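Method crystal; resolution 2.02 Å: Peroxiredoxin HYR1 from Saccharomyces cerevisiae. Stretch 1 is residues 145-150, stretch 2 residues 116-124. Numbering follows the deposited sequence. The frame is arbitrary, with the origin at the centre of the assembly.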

# COMPACT_ATOMS: atom_id res chain seq x y z
N LYS A 145 -9.08 -0.22 -9.21
CA LYS A 145 -9.58 -1.50 -8.72
C LYS A 145 -8.46 -2.33 -8.09
O LYS A 145 -7.39 -2.51 -8.68
CB LYS A 145 -10.25 -2.28 -9.86
CG LYS A 145 -11.49 -1.60 -10.42
CD LYS A 145 -12.11 -2.41 -11.55
CE LYS A 145 -13.24 -1.64 -12.24
NZ LYS A 145 -14.50 -1.58 -11.44
N VAL A 146 -8.70 -2.83 -6.88
CA VAL A 146 -7.71 -3.64 -6.18
C VAL A 146 -7.50 -4.96 -6.93
O VAL A 146 -8.45 -5.73 -7.14
CB VAL A 146 -8.10 -3.89 -4.70
CG1 VAL A 146 -6.96 -4.59 -3.97
CG2 VAL A 146 -8.45 -2.56 -4.00
N TYR A 147 -6.26 -5.20 -7.34
CA TYR A 147 -5.90 -6.37 -8.13
C TYR A 147 -5.65 -7.60 -7.25
O TYR A 147 -6.14 -8.69 -7.54
CB TYR A 147 -4.67 -6.08 -9.00
CG TYR A 147 -4.24 -7.25 -9.85
CD1 TYR A 147 -3.14 -8.04 -9.49
CD2 TYR A 147 -4.93 -7.58 -11.03
CE1 TYR A 147 -2.74 -9.12 -10.27
CE2 TYR A 147 -4.53 -8.67 -11.82
CZ TYR A 147 -3.44 -9.43 -11.43
OH TYR A 147 -3.04 -10.50 -12.20
N GLU A 148 -4.87 -7.41 -6.18
CA GLU A 148 -4.48 -8.51 -5.30
C GLU A 148 -3.85 -8.02 -4.00
O GLU A 148 -3.24 -6.95 -3.93
CB GLU A 148 -3.53 -9.47 -6.03
CG GLU A 148 -3.26 -10.81 -5.32
CD GLU A 148 -4.53 -11.56 -4.94
OE1 GLU A 148 -4.90 -12.48 -5.70
OE2 GLU A 148 -5.16 -11.23 -3.90
N ARG A 149 -4.02 -8.85 -2.96
CA ARG A 149 -3.42 -8.66 -1.65
C ARG A 149 -2.31 -9.70 -1.46
O ARG A 149 -2.50 -10.89 -1.74
CB ARG A 149 -4.51 -8.81 -0.59
CG ARG A 149 -4.08 -8.65 0.85
CD ARG A 149 -5.28 -8.97 1.74
NE ARG A 149 -4.98 -8.88 3.16
CZ ARG A 149 -5.90 -8.77 4.11
NH1 ARG A 149 -7.19 -8.71 3.80
NH2 ARG A 149 -5.53 -8.71 5.38
N TYR A 150 -1.16 -9.26 -0.97
CA TYR A 150 -0.00 -10.13 -0.78
C TYR A 150 0.45 -10.12 0.67
O TYR A 150 0.37 -9.09 1.33
CB TYR A 150 1.15 -9.69 -1.68
CG TYR A 150 0.78 -9.62 -3.15
CD1 TYR A 150 0.32 -8.43 -3.71
CD2 TYR A 150 0.89 -10.74 -3.97
CE1 TYR A 150 -0.03 -8.36 -5.05
CE2 TYR A 150 0.55 -10.69 -5.31
CZ TYR A 150 0.09 -9.49 -5.84
OH TYR A 150 -0.26 -9.42 -7.17
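Stretch 2 116-124: KFLKSQKSG

A side chain reaches across to the backbone: Arg149 NH1 donates a hydrogen bond to Lys122 O at 2.9 Å, with an N-H...acceptor angle of 161°. Lys122 O meets the guanidinium at its edge, near the plane, and so does Ser123 OG, 3.0 Å from Arg149 NH1; Ser123 OG in turn donates to Lys119 O at 2.9 Å. Arg149 reaches this site fully extended, with chi1 to chi3 all t.

Stretch 2 comes in as a helix that begins earlier in the chain; Lys122 and Ser123 have extended backbone conformations. The helix lies nearly perpendicular to strand 146-150, at a signed crossing angle of -84°, with the axes 9.4 Å apart at closest approach. Val146 and Arg149 both point toward stretch 2, their CA atoms lying 6.4 Å from Gln121 CA and 6.1 Å from Lys122 CA, respectively.

Val146 packs on the helix through CG2, which lies 3.7 Å from Gln121 CB, 3.8 Å from Leu118 CD2 and 4.0 Å from Phe117 CE2. Lys122, the residue most covered in stretch 2, lies along the strand: its CB is 3.9 Å from Arg149 CB, its CG 3.6 Å from Glu148 OE2 and its CE 3.3 Å from Tyr147 O. Glu148 OE2 also accepts from Arg149 N at 2.8 Å.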

# COMPACT_ATOMS: atom_id res chain seq x y z
N LYS A 116 -10.12 -0.16 5.69
CA LYS A 116 -11.49 -0.66 5.61
C LYS A 116 -11.82 -0.98 4.14
O LYS A 116 -12.29 -2.08 3.84
CB LYS A 116 -12.48 0.36 6.18
CG LYS A 116 -13.88 -0.20 6.38
CD LYS A 116 -14.84 0.88 6.87
CE LYS A 116 -16.25 0.32 7.07
NZ LYS A 116 -17.17 1.34 7.67
N PHE A 117 -11.56 -0.03 3.25
CA PHE A 117 -11.83 -0.21 1.83
C PHE A 117 -11.03 -1.35 1.20
O PHE A 117 -11.59 -2.17 0.48
CB PHE A 117 -11.60 1.09 1.03
CG PHE A 117 -11.56 0.87 -0.46
CD1 PHE A 117 -12.74 0.68 -1.18
CD2 PHE A 117 -10.35 0.83 -1.14
CE1 PHE A 117 -12.71 0.46 -2.55
CE2 PHE A 117 -10.31 0.61 -2.51
CZ PHE A 117 -11.49 0.43 -3.22
N LEU A 118 -9.73 -1.39 1.48
CA LEU A 118 -8.86 -2.41 0.90
C LEU A 118 -9.31 -3.81 1.27
O LEU A 118 -9.46 -4.67 0.40
CB LEU A 118 -7.39 -2.18 1.27
CG LEU A 118 -6.71 -0.96 0.61
CD1 LEU A 118 -5.30 -0.74 1.16
CD2 LEU A 118 -6.68 -1.08 -0.92
N LYS A 119 -9.58 -4.04 2.55
CA LYS A 119 -10.03 -5.35 3.03
C LYS A 119 -11.38 -5.79 2.47
O LYS A 119 -11.62 -6.99 2.31
CB LYS A 119 -10.02 -5.40 4.56
CG LYS A 119 -8.64 -5.73 5.13
CD LYS A 119 -8.25 -4.81 6.28
CE LYS A 119 -8.89 -5.21 7.57
NZ LYS A 119 -8.40 -4.41 8.73
N SER A 120 -12.25 -4.83 2.16
CA SER A 120 -13.55 -5.12 1.54
C SER A 120 -13.41 -5.63 0.11
O SER A 120 -14.29 -6.33 -0.40
CB SER A 120 -14.46 -3.89 1.56
OG SER A 120 -14.09 -2.96 0.55
N GLN A 121 -12.30 -5.27 -0.54
CA GLN A 121 -12.02 -5.70 -1.91
C GLN A 121 -11.24 -7.01 -1.96
O GLN A 121 -11.45 -7.83 -2.85
CB GLN A 121 -11.25 -4.62 -2.68
CG GLN A 121 -11.93 -3.25 -2.74
CD GLN A 121 -13.34 -3.33 -3.31
OE1 GLN A 121 -14.31 -3.10 -2.60
NE2 GLN A 121 -13.44 -3.67 -4.59
N LYS A 122 -10.33 -7.19 -1.00
CA LYS A 122 -9.47 -8.38 -1.00
C LYS A 122 -9.25 -8.93 0.41
O LYS A 122 -8.47 -8.40 1.19
CB LYS A 122 -8.13 -8.08 -1.72
CG LYS A 122 -7.78 -9.05 -2.86
CD LYS A 122 -8.67 -8.85 -4.11
CE LYS A 122 -8.27 -9.78 -5.24
NZ LYS A 122 -9.31 -9.89 -6.32
N SER A 123 -9.98 -10.00 0.72
CA SER A 123 -9.80 -10.77 1.95
C SER A 123 -10.15 -12.21 1.65
O SER A 123 -10.89 -12.48 0.70
CB SER A 123 -10.73 -10.25 3.06
OG SER A 123 -10.21 -9.09 3.68
N GLY A 124 -9.64 -13.14 2.46
CA GLY A 124 -10.03 -14.56 2.35
C GLY A 124 -11.52 -14.71 2.55
O GLY A 124 -12.15 -13.89 3.22